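Local atomic coordinates of Rho guanine nucleotide exchange factor 12 (Homo sapiens, PDB entry 1TXD), a protein that acts as a guanine nucleotide exchange factor for the small GTPase RhoA through the tandem DH and PH domains present in this chain. Residues A[227-233]-A[292-296]; A[272-276]-A[286-290]; A[312-317]-A[344-348]; A[331-336]-A[347-351]. The protein carries 1 engineered substitution. All coordinates share one frame; numbering follows the deposited sequence.

Contact 1: A[227-233]-A[292-296]; sequences YQRRLDT and DRLVL
Leu294 pushes its CD1 methyl under the last turn of a long helix, where it meets Tyr227 and Arg230. The methyl lies 4.1 Å from Tyr227 CD1, and the two side chains meet at a slant. The guanidinium of Arg230 lies across the same leucine, with Leu294 CG over one of its faces, offset toward the rim. The Arg230 chain turns at chi3 (-60°), which folds the guanidinium back over the leucine. From there NH1 makes a weak, bent bond to Asp292 O at 3.2 Å, and Tyr227 CD1 lies at the edge of the group.

The backbones join as two short parallel strands. Leu294 N donates to Arg230 O at 3.0 Å, Asp232 N to Leu294 O at 2.8 Å, and Leu296 N to Asp232 O at 3.2 Å. Leu294 N and O thus bond to Arg230 and Asp232, on either side of Leu231, where the chain leaves the helix.

On the face of Asp232 and Val295, the carboxylate reaches back toward Arg293. Asp232 OD2 is 3.5 Å from Arg293 CD but 4.2 Å from Arg293 NH1, too far for a salt bridge. The two flat groups stand 88° apart. Asp232 OD1 is bonded to Ser234 instead. Farther on, Thr233 lies alongside Leu296, CG2 beside CD2.

Segment 227-233 ends helix 191-230, the long helix running out of the DH domain, and strand 231-232 adds to the PH sheet beside strand 293-295. Tyr227 also packs on Tyr276 and Leu278 of strand 275-280, and Leu231 on Leu287 of strand 283-290.

Contact 2: A[272-276]-A[286-290]; sequences TIDLY and LLQKQ
Leu275 and Tyr276 meet Leu287 in the beta hairpin of strands 275-280 and 283-290, part of the PH-domain sheet. The hydrogen bonds come as one antiparallel pair. Tyr276 N donates to Leu287 O at 3.0 Å, and Leu287 N returns a bond to Tyr276 O at 3.1 Å. The second is the more bent at hydrogen, 136°. Leu275 also has a backbone bond to Leu263, which ties the hairpin to strand 257-266. The touching parts run 90° apart end to end, so 272-274 swings off across the other strand.

Apolar contacts centre on Leu275. Its CD1 meets Leu286 CD2 at 3.8 Å, and its CD2 lies against Leu287 O. CG stands anti to the carbonyl carbon (chi1 -66°), which brings both methyls to the second strand. With alanine at this position both methyls go, which is likely to open a gap beside Leu286 CD2 and leave Leu287 O without its apolar cover.

Mixed contacts flank the pair. Lys289 CE approaches the Tyr276 ring at a slant, 3.7 Å from CD1, while the phenol OH bonds to Glu260. Toward 272-274, Gln288 runs under the chain: its CG approaches Asp274 O at 3.5 Å. Ile273 crosses the glutamine at about a right angle, its CG2 set 3.4 Å from both CD and NE2 of Gln288.

Contact 3: A[312-317]-A[344-348]; sequences TFSPVI and AQIYE
Tyr347 reaches across to Ser314 and Ile317. Its OH donates to Ser314 O at 2.6 Å, in the plane of the carbonyl and on a lone pair. Ile317 lies over one face of the ring, coming from the opposite direction. Its CD1 is 3.6 Å from the centroid and only 8° off the ring normal, a CH-pi contact. Ile317 CG1 lies over the CE2 side, 3.6 Å from that atom. The tyrosine is therefore held at its hydroxyl by a bond and on its face by a methyl. A phenylalanine in its place lacks the hydroxyl and would probably leave Ser314 O without this donor.

Gln345 touches the chain ahead of the serine. Its OE1 comes within 3.7 Å of Phe313 CA, and its amide NE2 lies the same distance from Thr312 O. The Phe313 ring turns an edge toward Ile346 O.

Next come the groups that set these positions. Ser314 OG is anti to its own N (chi1 -166°), which carries it to Val316 O for a 3.1 Å bond that bridges Pro315. Pro315 and Ile317 bond through their backbones to Leu286 and Leu284 of strand 283-290. The tyrosine thus spans from strand 344-350 to Ser314 and to Ile317 of strand 316-318, with Leu286 packed beside both Ile317 and Tyr347, a core contact of the PH-domain beta sandwich.

Contact 4: A[331-336]-A[347-351]; sequences NKALFV and YELVA
Tyr347 O takes the N-H of Val336 at 2.9 Å, and Phe335 CA-H also leans on it. Tyr347 N answers with a bond to Val336 O, and the edge of its ring lies by that same oxygen. One step along the hairpin, Leu334 and Leu349 form the second hydrogen-bonded pair. Leu349 N to Leu334 O is 3.1 Å. Strands 333-336 and 347-350 run antiparallel at 155°.

On one face of the sheet, Phe335 and Glu348 lie side by side. CE1 of the ring touches Glu348 CG at 3.6 Å, and OE1 sits at the ring edge, in its plane. Glu348 CG is anti to the backbone N (chi1 -156°), and the extended chain then runs alongside the ring. Ala333 CB meets Val350 CG2 at 3.7 Å on this face.

The other face, with Leu334, Val336, Tyr347 and Leu349, is mostly apolar. Val336 CG2 lies 3.6 Å from Leu349 CD1, the side chains meeting aslant. Leu349 packs on Leu263 and Trp265 of strand 257-266, and Leu334 on Gln361 of helix 354-374.

The four backbone bonds set the register, while the faces divide the chemistry: a carboxylate beside an aromatic edge on one, buried, mainly apolar groups on the other.

How the contacts relate
From the N terminus, the long helix 191-230 leads out of the DH domain into contact 1, which closes a loop of 58 residues onto strand 293-295 of the PH domain. Contact 2 is nested inside that loop, and Val295 CG2 packs against Gln288 O between them. Contact 3 opens after contact 1 has closed. Leu296 of contact 1 packs on Pro315 of contact 3, and strands 283-290 and 316-318, neighbours in the sheet, join contacts 2 and 3. Contact 4 begins inside the loop of contact 3 and ends on the same strand, 344-350, sharing Tyr347 and Glu348. Contacts 2, 3 and 4 tie the PH strands together, and contact 1 joins them to the DH helix.

Contact 1: A[227-233]-A[292-296]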
loop_
_atom_site.group_PDB
_atom_site.type_symbol
_atom_site.label_atom_id
_atom_site.label_comp_id
_atom_site.label_asym_id
_atom_site.label_seq_id
_atom_site.Cartn_x
_atom_site.Cartn_y
_atom_site.Cartn_z
ATOM N N TYR A 227 -2.498 -3.350 15.980
ATOM C CA TYR A 227 -3.102 -2.901 17.228
ATOM C C TYR A 227 -3.844 -4.077 17.853
ATOM O O TYR A 227 -3.667 -4.360 19.030
ATOM C CB TYR A 227 -4.022 -1.725 16.966
ATOM C CG TYR A 227 -3.322 -0.477 16.501
ATOM C CD1 TYR A 227 -1.939 -0.300 16.625
ATOM C CD2 TYR A 227 -4.048 0.551 15.980
ATOM C CE1 TYR A 227 -1.309 0.875 16.177
ATOM C CE2 TYR A 227 -3.448 1.720 15.558
ATOM C CZ TYR A 227 -2.084 1.888 15.662
ATOM O OH TYR A 227 -1.547 3.097 15.224
ATOM N N GLN A 228 -4.613 -4.812 17.051
ATOM C CA GLN A 228 -5.376 -5.963 17.561
ATOM C C GLN A 228 -4.493 -7.018 18.186
ATOM O O GLN A 228 -4.936 -7.769 19.068
ATOM C CB GLN A 228 -6.228 -6.620 16.456
ATOM C CG GLN A 228 -7.108 -7.843 16.918
ATOM C CD GLN A 228 -8.160 -7.479 17.994
ATOM O OE1 GLN A 228 -8.264 -6.328 18.414
ATOM N NE2 GLN A 228 -8.924 -8.468 18.433
ATOM N N ARG A 229 -3.245 -7.084 17.737
ATOM C CA ARG A 229 -2.296 -8.076 18.268
ATOM C C ARG A 229 -1.790 -7.619 19.635
ATOM O O ARG A 229 -1.762 -8.390 20.577
ATOM C CB ARG A 229 -1.129 -8.267 17.291
ATOM C CG ARG A 229 -0.287 -9.511 17.509
ATOM C CD ARG A 229 0.942 -9.594 16.580
ATOM N NE ARG A 229 1.606 -8.297 16.430
ATOM C CZ ARG A 229 2.375 -7.711 17.356
ATOM N NH1 ARG A 229 2.628 -8.301 18.523
ATOM N NH2 ARG A 229 2.905 -6.515 17.111
ATOM N N ARG A 230 -1.434 -6.341 19.733
ATOM C CA ARG A 230 -0.888 -5.754 20.966
ATOM C C ARG A 230 -1.945 -5.523 22.082
ATOM O O ARG A 230 -1.601 -5.260 23.237
ATOM C CB ARG A 230 -0.150 -4.445 20.617
ATOM C CG ARG A 230 1.009 -4.664 19.610
ATOM C CD ARG A 230 1.970 -3.490 19.474
ATOM N NE ARG A 230 1.289 -2.275 19.012
ATOM C CZ ARG A 230 1.606 -1.025 19.364
ATOM N NH1 ARG A 230 2.604 -0.778 20.206
ATOM N NH2 ARG A 230 0.911 -0.003 18.873
ATOM N N LEU A 231 -3.223 -5.644 21.718
ATOM C CA LEU A 231 -4.356 -5.476 22.632
ATOM C C LEU A 231 -4.274 -6.438 23.822
ATOM O O LEU A 231 -4.154 -7.649 23.647
ATOM C CB LEU A 231 -5.676 -5.681 21.857
ATOM C CG LEU A 231 -7.028 -5.282 22.469
ATOM C CD1 LEU A 231 -7.264 -3.768 22.346
ATOM C CD2 LEU A 231 -8.192 -6.075 21.834
ATOM N N ASP A 232 -4.358 -5.874 25.028
ATOM C CA ASP A 232 -4.180 -6.609 26.287
ATOM C C ASP A 232 -5.448 -6.529 27.151
ATOM O O ASP A 232 -5.671 -5.541 27.856
ATOM C CB ASP A 232 -2.970 -6.048 27.060
ATOM C CG ASP A 232 -2.741 -6.739 28.405
ATOM O OD1 ASP A 232 -3.352 -7.798 28.660
ATOM O OD2 ASP A 232 -1.949 -6.296 29.265
ATOM N N THR A 233 -6.266 -7.581 27.087
ATOM C CA THR A 233 -7.432 -7.731 27.958
ATOM C C THR A 233 -7.090 -8.663 29.135
ATOM O O THR A 233 -7.564 -9.801 29.195
ATOM C CB THR A 233 -8.656 -8.278 27.164
ATOM O OG1 THR A 233 -8.326 -9.515 26.520
ATOM C CG2 THR A 233 -9.021 -7.371 26.022
ATOM N N ASP A 292 5.052 -2.289 25.276
ATOM C CA ASP A 292 4.583 -2.795 23.979
ATOM C C ASP A 292 3.052 -2.852 23.873
ATOM O O ASP A 292 2.494 -2.641 22.799
ATOM C CB ASP A 292 5.157 -4.196 23.705
ATOM C CG ASP A 292 6.643 -4.175 23.375
ATOM O OD1 ASP A 292 7.163 -3.108 22.983
ATOM O OD2 ASP A 292 7.373 -5.187 23.475
ATOM N N ARG A 293 2.384 -3.132 24.988
ATOM C CA ARG A 293 0.966 -3.481 24.974
ATOM C C ARG A 293 0.051 -2.273 24.776
ATOM O O ARG A 293 0.480 -1.119 24.831
ATOM C CB ARG A 293 0.577 -4.202 26.274
ATOM C CG ARG A 293 1.422 -5.420 26.633
ATOM C CD ARG A 293 1.323 -5.817 28.108
ATOM N NE ARG A 293 2.438 -6.663 28.538
ATOM C CZ ARG A 293 2.697 -6.993 29.801
ATOM N NH1 ARG A 293 1.929 -6.558 30.803
ATOM N NH2 ARG A 293 3.733 -7.766 30.075
ATOM N N LEU A 294 -1.219 -2.577 24.538
ATOM C CA LEU A 294 -2.283 -1.587 24.451
ATOM C C LEU A 294 -3.436 -2.115 25.290
ATOM O O LEU A 294 -4.129 -3.048 24.877
ATOM C CB LEU A 294 -2.754 -1.403 23.004
ATOM C CG LEU A 294 -1.787 -0.757 22.013
ATOM C CD1 LEU A 294 -2.443 -0.716 20.632
ATOM C CD2 LEU A 294 -1.339 0.637 22.462
ATOM N N VAL A 295 -3.656 -1.504 26.455
ATOM C CA VAL A 295 -4.503 -2.106 27.484
ATOM C C VAL A 295 -5.961 -1.662 27.390
ATOM O O VAL A 295 -6.253 -0.480 27.246
ATOM C CB VAL A 295 -3.971 -1.827 28.903
ATOM C CG1 VAL A 295 -4.399 -2.943 29.847
ATOM C CG2 VAL A 295 -2.447 -1.685 28.908
ATOM N N LEU A 296 -6.860 -2.640 27.447
ATOM C CA LEU A 296 -8.292 -2.412 27.541
ATOM C C LEU A 296 -8.733 -2.677 28.992
ATOM O O LEU A 296 -8.864 -3.836 29.401
ATOM C CB LEU A 296 -9.035 -3.335 26.575
ATOM C CG LEU A 296 -10.481 -2.947 26.242
ATOM C CD1 LEU A 296 -10.534 -1.710 25.351
ATOM C CD2 LEU A 296 -11.230 -4.114 25.595
#

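Contact 2: A[272-276]-A[286-290]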
loop_
_atom_site.group_PDB
_atom_site.type_symbol
_atom_site.label_atom_id
_atom_site.label_comp_id
_atom_site.label_asym_id
_atom_site.label_seq_id
_atom_site.Cartn_x
_atom_site.Cartn_y
_atom_site.Cartn_z
ATOM N N THR A 272 -4.954 11.648 36.079
ATOM C CA THR A 272 -4.960 11.723 34.612
ATOM C C THR A 272 -4.370 10.451 34.004
ATOM O O THR A 272 -3.245 10.071 34.340
ATOM C CB THR A 272 -4.118 12.928 34.118
ATOM O OG1 THR A 272 -2.811 12.894 34.712
ATOM C CG2 THR A 272 -4.710 14.267 34.575
ATOM N N ILE A 273 -5.118 9.805 33.107
ATOM C CA ILE A 273 -4.628 8.625 32.387
ATOM C C ILE A 273 -4.261 8.987 30.944
ATOM O O ILE A 273 -5.141 9.246 30.119
ATOM C CB ILE A 273 -5.673 7.468 32.410
ATOM C CG1 ILE A 273 -6.177 7.217 33.838
ATOM C CG2 ILE A 273 -5.055 6.185 31.845
ATOM C CD1 ILE A 273 -6.930 5.896 34.026
ATOM N N ASP A 274 -2.959 8.992 30.647
ATOM C CA ASP A 274 -2.473 9.241 29.288
ATOM C C ASP A 274 -2.932 8.106 28.373
ATOM O O ASP A 274 -2.626 6.943 28.624
ATOM C CB ASP A 274 -0.944 9.338 29.248
ATOM C CG ASP A 274 -0.394 10.357 30.227
ATOM O OD1 ASP A 274 -0.929 11.483 30.287
ATOM O OD2 ASP A 274 0.575 10.115 30.976
ATOM N N LEU A 275 -3.685 8.447 27.331
ATOM C CA LEU A 275 -4.245 7.457 26.417
ATOM C C LEU A 275 -3.662 7.565 25.020
ATOM O O LEU A 275 -3.100 8.597 24.625
ATOM C CB LEU A 275 -5.766 7.630 26.270
ATOM C CG LEU A 275 -6.751 7.400 27.421
ATOM C CD1 LEU A 275 -8.152 7.784 26.951
ATOM C CD2 LEU A 275 -6.740 5.964 27.913
ATOM N N TYR A 276 -3.798 6.456 24.300
ATOM C CA TYR A 276 -3.840 6.432 22.852
ATOM C C TYR A 276 -5.214 5.885 22.484
ATOM O O TYR A 276 -5.627 4.832 22.977
ATOM C CB TYR A 276 -2.738 5.525 22.287
ATOM C CG TYR A 276 -2.507 5.726 20.807
ATOM C CD1 TYR A 276 -1.589 6.675 20.352
ATOM C CD2 TYR A 276 -3.222 4.982 19.860
ATOM C CE1 TYR A 276 -1.383 6.878 18.998
ATOM C CE2 TYR A 276 -3.016 5.173 18.498
ATOM C CZ TYR A 276 -2.099 6.124 18.079
ATOM O OH TYR A 276 -1.887 6.319 16.741
ATOM N N LEU A 286 -10.568 3.236 24.038
ATOM C CA LEU A 286 -9.657 3.933 24.914
ATOM C C LEU A 286 -8.606 2.935 25.372
ATOM O O LEU A 286 -8.936 1.928 25.994
ATOM C CB LEU A 286 -10.428 4.535 26.096
ATOM C CG LEU A 286 -11.584 5.469 25.699
ATOM C CD1 LEU A 286 -12.297 5.999 26.942
ATOM C CD2 LEU A 286 -11.113 6.633 24.845
ATOM N N LEU A 287 -7.349 3.218 25.034
ATOM C CA LEU A 287 -6.231 2.318 25.317
ATOM C C LEU A 287 -5.097 3.060 26.020
ATOM O O LEU A 287 -5.030 4.286 25.956
ATOM C CB LEU A 287 -5.716 1.691 24.018
ATOM C CG LEU A 287 -6.742 1.013 23.104
ATOM C CD1 LEU A 287 -6.176 0.832 21.710
ATOM C CD2 LEU A 287 -7.185 -0.330 23.662
ATOM N N GLN A 288 -4.215 2.305 26.682
ATOM C CA GLN A 288 -3.077 2.857 27.434
ATOM C C GLN A 288 -1.746 2.286 26.939
ATOM O O GLN A 288 -1.574 1.063 26.902
ATOM C CB GLN A 288 -3.236 2.544 28.934
ATOM C CG GLN A 288 -3.384 3.774 29.842
ATOM C CD GLN A 288 -3.183 3.449 31.324
ATOM O OE1 GLN A 288 -3.845 2.561 31.864
ATOM N NE2 GLN A 288 -2.273 4.167 31.976
ATOM N N LYS A 289 -0.807 3.168 26.581
ATOM C CA LYS A 289 0.528 2.753 26.095
ATOM C C LYS A 289 1.448 2.303 27.241
ATOM O O LYS A 289 2.168 3.119 27.823
ATOM C CB LYS A 289 1.211 3.888 25.290
ATOM C CG LYS A 289 0.945 3.854 23.776
ATOM C CD LYS A 289 1.779 4.884 22.989
ATOM C CE LYS A 289 1.428 4.846 21.489
ATOM N NZ LYS A 289 2.611 4.897 20.580
ATOM N N GLN A 290 1.427 1.005 27.547
ATOM C CA GLN A 290 2.268 0.426 28.601
ATOM C C GLN A 290 3.340 -0.481 27.998
ATOM O O GLN A 290 3.109 -1.679 27.802
ATOM C CB GLN A 290 1.407 -0.368 29.588
ATOM C CG GLN A 290 0.579 0.508 30.541
ATOM C CD GLN A 290 1.031 0.422 31.995
ATOM O OE1 GLN A 290 2.188 0.107 32.281
ATOM N NE2 GLN A 290 0.115 0.707 32.913
#

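Contact 3: A[312-317]-A[344-348]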
loop_
_atom_site.group_PDB
_atom_site.type_symbol
_atom_site.label_atom_id
_atom_site.label_comp_id
_atom_site.label_asym_id
_atom_site.label_seq_id
_atom_site.Cartn_x
_atom_site.Cartn_y
_atom_site.Cartn_z
ATOM N N THR A 312 -16.884 1.031 36.766
ATOM C CA THR A 312 -18.047 0.887 35.899
ATOM C C THR A 312 -17.894 1.616 34.560
ATOM O O THR A 312 -18.729 1.433 33.680
ATOM C CB THR A 312 -19.334 1.383 36.622
ATOM O OG1 THR A 312 -19.139 2.703 37.152
ATOM C CG2 THR A 312 -19.639 0.540 37.855
ATOM N N PHE A 313 -16.839 2.425 34.407
ATOM C CA PHE A 313 -16.605 3.222 33.184
ATOM C C PHE A 313 -15.916 2.396 32.074
ATOM O O PHE A 313 -14.722 2.096 32.175
ATOM C CB PHE A 313 -15.717 4.443 33.486
ATOM C CG PHE A 313 -16.377 5.510 34.340
ATOM C CD1 PHE A 313 -16.772 6.725 33.778
ATOM C CD2 PHE A 313 -16.564 5.317 35.712
ATOM C CE1 PHE A 313 -17.362 7.712 34.560
ATOM C CE2 PHE A 313 -17.155 6.305 36.505
ATOM C CZ PHE A 313 -17.554 7.501 35.928
ATOM N N SER A 314 -16.652 2.068 31.010
ATOM C CA SER A 314 -16.119 1.247 29.915
ATOM C C SER A 314 -15.079 1.994 29.063
ATOM O O SER A 314 -15.265 3.171 28.749
ATOM C CB SER A 314 -17.260 0.764 29.010
ATOM O OG SER A 314 -16.841 -0.276 28.140
ATOM N N PRO A 315 -13.991 1.315 28.680
ATOM C CA PRO A 315 -13.024 1.878 27.717
ATOM C C PRO A 315 -13.506 1.798 26.268
ATOM O O PRO A 315 -12.890 2.407 25.415
ATOM C CB PRO A 315 -11.783 1.003 27.909
ATOM C CG PRO A 315 -12.330 -0.309 28.325
ATOM C CD PRO A 315 -13.592 -0.035 29.119
ATOM N N VAL A 316 -14.574 1.047 26.013
ATOM C CA VAL A 316 -15.248 1.034 24.719
ATOM C C VAL A 316 -16.547 1.818 24.831
ATOM O O VAL A 316 -17.452 1.431 25.579
ATOM C CB VAL A 316 -15.571 -0.418 24.255
ATOM C CG1 VAL A 316 -16.747 -0.473 23.247
ATOM C CG2 VAL A 316 -14.333 -1.060 23.662
ATOM N N ILE A 317 -16.635 2.897 24.059
ATOM C CA ILE A 317 -17.824 3.731 24.007
ATOM C C ILE A 317 -18.563 3.528 22.687
ATOM O O ILE A 317 -18.060 3.885 21.630
ATOM C CB ILE A 317 -17.426 5.217 24.155
ATOM C CG1 ILE A 317 -16.645 5.446 25.452
ATOM C CG2 ILE A 317 -18.657 6.101 24.093
ATOM C CD1 ILE A 317 -15.615 6.568 25.353
ATOM N N ALA A 344 -26.247 8.868 31.952
ATOM C CA ALA A 344 -25.060 9.248 31.203
ATOM C C ALA A 344 -23.772 9.096 32.009
ATOM O O ALA A 344 -23.726 9.392 33.201
ATOM C CB ALA A 344 -25.193 10.680 30.701
ATOM N N GLN A 345 -22.732 8.605 31.338
ATOM C CA GLN A 345 -21.371 8.680 31.843
ATOM C C GLN A 345 -20.695 9.761 31.013
ATOM O O GLN A 345 -21.098 10.011 29.880
ATOM C CB GLN A 345 -20.666 7.324 31.696
ATOM C CG GLN A 345 -21.522 6.121 32.137
ATOM C CD GLN A 345 -20.694 4.902 32.531
ATOM O OE1 GLN A 345 -19.772 4.511 31.804
ATOM N NE2 GLN A 345 -21.023 4.295 33.673
ATOM N N ILE A 346 -19.697 10.425 31.580
ATOM C CA ILE A 346 -18.989 11.490 30.873
ATOM C C ILE A 346 -17.494 11.212 30.898
ATOM O O ILE A 346 -16.904 10.976 31.953
ATOM C CB ILE A 346 -19.290 12.894 31.494
ATOM C CG1 ILE A 346 -20.749 13.292 31.245
ATOM C CG2 ILE A 346 -18.356 13.968 30.910
ATOM C CD1 ILE A 346 -21.270 14.332 32.204
ATOM N N TYR A 347 -16.897 11.221 29.714
ATOM C CA TYR A 347 -15.463 11.135 29.572
ATOM C C TYR A 347 -15.004 12.514 29.165
ATOM O O TYR A 347 -15.466 13.041 28.159
ATOM C CB TYR A 347 -15.076 10.111 28.489
ATOM C CG TYR A 347 -15.649 8.722 28.685
ATOM C CD1 TYR A 347 -14.862 7.687 29.204
ATOM C CD2 TYR A 347 -16.967 8.437 28.336
ATOM C CE1 TYR A 347 -15.379 6.410 29.378
ATOM C CE2 TYR A 347 -17.495 7.166 28.512
ATOM C CZ TYR A 347 -16.694 6.158 29.027
ATOM O OH TYR A 347 -17.209 4.901 29.195
ATOM N N GLU A 348 -14.122 13.106 29.966
ATOM C CA GLU A 348 -13.414 14.321 29.578
ATOM C C GLU A 348 -12.073 13.908 28.964
ATOM O O GLU A 348 -11.207 13.378 29.659
ATOM C CB GLU A 348 -13.204 15.222 30.799
ATOM C CG GLU A 348 -13.015 16.704 30.477
ATOM C CD GLU A 348 -12.940 17.583 31.723
ATOM O OE1 GLU A 348 -13.588 17.245 32.734
ATOM O OE2 GLU A 348 -12.221 18.607 31.699
#

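Contact 4: A[331-336]-A[347-351]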
loop_
_atom_site.group_PDB
_atom_site.type_symbol
_atom_site.label_atom_id
_atom_site.label_comp_id
_atom_site.label_asym_id
_atom_site.label_seq_id
_atom_site.Cartn_x
_atom_site.Cartn_y
_atom_site.Cartn_z
ATOM N N ASN A 331 -10.541 23.359 29.180
ATOM C CA ASN A 331 -9.488 23.321 28.176
ATOM C C ASN A 331 -10.071 23.069 26.788
ATOM O O ASN A 331 -11.296 23.043 26.615
ATOM C CB ASN A 331 -8.465 22.223 28.536
ATOM C CG ASN A 331 -7.037 22.571 28.117
ATOM O OD1 ASN A 331 -6.606 23.723 28.213
ATOM N ND2 ASN A 331 -6.292 21.566 27.654
ATOM N N LYS A 332 -9.186 22.875 25.802
ATOM C CA LYS A 332 -9.607 22.444 24.466
ATOM C C LYS A 332 -9.640 20.910 24.462
ATOM O O LYS A 332 -8.809 20.189 23.839
ATOM C CB LYS A 332 -8.757 23.090 23.371
ATOM C CG LYS A 332 -9.348 24.398 22.782
ATOM C CD LYS A 332 -10.208 25.252 23.769
ATOM C CE LYS A 332 -9.821 26.711 23.701
ATOM N NZ LYS A 332 -10.816 27.538 24.400
ATOM N N ALA A 333 -10.628 20.461 25.230
ATOM C CA ALA A 333 -10.966 19.085 25.480
ATOM C C ALA A 333 -12.392 18.905 24.985
ATOM O O ALA A 333 -12.975 19.808 24.389
ATOM C CB ALA A 333 -10.889 18.799 26.975
ATOM N N LEU A 334 -12.953 17.735 25.242
ATOM C CA LEU A 334 -14.304 17.426 24.820
ATOM C C LEU A 334 -14.956 16.604 25.907
ATOM O O LEU A 334 -14.280 15.936 26.690
ATOM C CB LEU A 334 -14.302 16.619 23.514
ATOM C CG LEU A 334 -13.522 17.161 22.307
ATOM C CD1 LEU A 334 -13.272 16.069 21.290
ATOM C CD2 LEU A 334 -14.277 18.309 21.656
ATOM N N PHE A 335 -16.278 16.671 25.953
ATOM C CA PHE A 335 -17.055 15.775 26.772
ATOM C C PHE A 335 -17.618 14.770 25.798
ATOM O O PHE A 335 -18.391 15.114 24.909
ATOM C CB PHE A 335 -18.192 16.511 27.503
ATOM C CG PHE A 335 -17.719 17.480 28.556
ATOM C CD1 PHE A 335 -16.789 17.097 29.512
ATOM C CD2 PHE A 335 -18.218 18.776 28.598
ATOM C CE1 PHE A 335 -16.357 17.987 30.477
ATOM C CE2 PHE A 335 -17.788 19.671 29.564
ATOM C CZ PHE A 335 -16.856 19.278 30.504
ATOM N N VAL A 336 -17.174 13.534 25.923
ATOM C CA VAL A 336 -17.814 12.462 25.214
ATOM C C VAL A 336 -18.802 11.944 26.218
ATOM O O VAL A 336 -18.461 11.724 27.372
ATOM C CB VAL A 336 -16.812 11.379 24.766
ATOM C CG1 VAL A 336 -17.528 10.296 23.994
ATOM C CG2 VAL A 336 -15.714 12.001 23.916
ATOM N N TYR A 347 -16.897 11.221 29.714
ATOM C CA TYR A 347 -15.463 11.135 29.572
ATOM C C TYR A 347 -15.004 12.514 29.165
ATOM O O TYR A 347 -15.466 13.041 28.159
ATOM C CB TYR A 347 -15.076 10.111 28.489
ATOM C CG TYR A 347 -15.649 8.722 28.685
ATOM C CD1 TYR A 347 -14.862 7.687 29.204
ATOM C CD2 TYR A 347 -16.967 8.437 28.336
ATOM C CE1 TYR A 347 -15.379 6.410 29.378
ATOM C CE2 TYR A 347 -17.495 7.166 28.512
ATOM C CZ TYR A 347 -16.694 6.158 29.027
ATOM O OH TYR A 347 -17.209 4.901 29.195
ATOM N N GLU A 348 -14.122 13.106 29.966
ATOM C CA GLU A 348 -13.414 14.321 29.578
ATOM C C GLU A 348 -12.073 13.908 28.964
ATOM O O GLU A 348 -11.207 13.378 29.659
ATOM C CB GLU A 348 -13.204 15.222 30.799
ATOM C CG GLU A 348 -13.015 16.704 30.477
ATOM C CD GLU A 348 -12.940 17.583 31.723
ATOM O OE1 GLU A 348 -13.588 17.245 32.734
ATOM O OE2 GLU A 348 -12.221 18.607 31.699
ATOM N N LEU A 349 -11.924 14.131 27.657
ATOM C CA LEU A 349 -10.717 13.757 26.914
ATOM C C LEU A 349 -10.048 14.988 26.307
ATOM O O LEU A 349 -10.671 15.726 25.553
ATOM C CB LEU A 349 -11.068 12.764 25.804
ATOM C CG LEU A 349 -11.934 11.587 26.253
ATOM C CD1 LEU A 349 -12.490 10.829 25.061
ATOM C CD2 LEU A 349 -11.132 10.671 27.163
ATOM N N VAL A 350 -8.770 15.181 26.623
ATOM C CA VAL A 350 -8.038 16.392 26.265
ATOM C C VAL A 350 -6.959 16.112 25.225
ATOM O O VAL A 350 -6.029 15.359 25.496
ATOM C CB VAL A 350 -7.320 16.978 27.503
ATOM C CG1 VAL A 350 -6.852 18.406 27.233
ATOM C CG2 VAL A 350 -8.215 16.897 28.735
ATOM N N ALA A 351 -7.076 16.737 24.053
ATOM C CA ALA A 351 -6.069 16.608 23.003
ATOM C C ALA A 351 -4.962 17.630 23.209
ATOM O O ALA A 351 -5.072 18.523 24.053
ATOM C CB ALA A 351 -6.699 16.774 21.622
#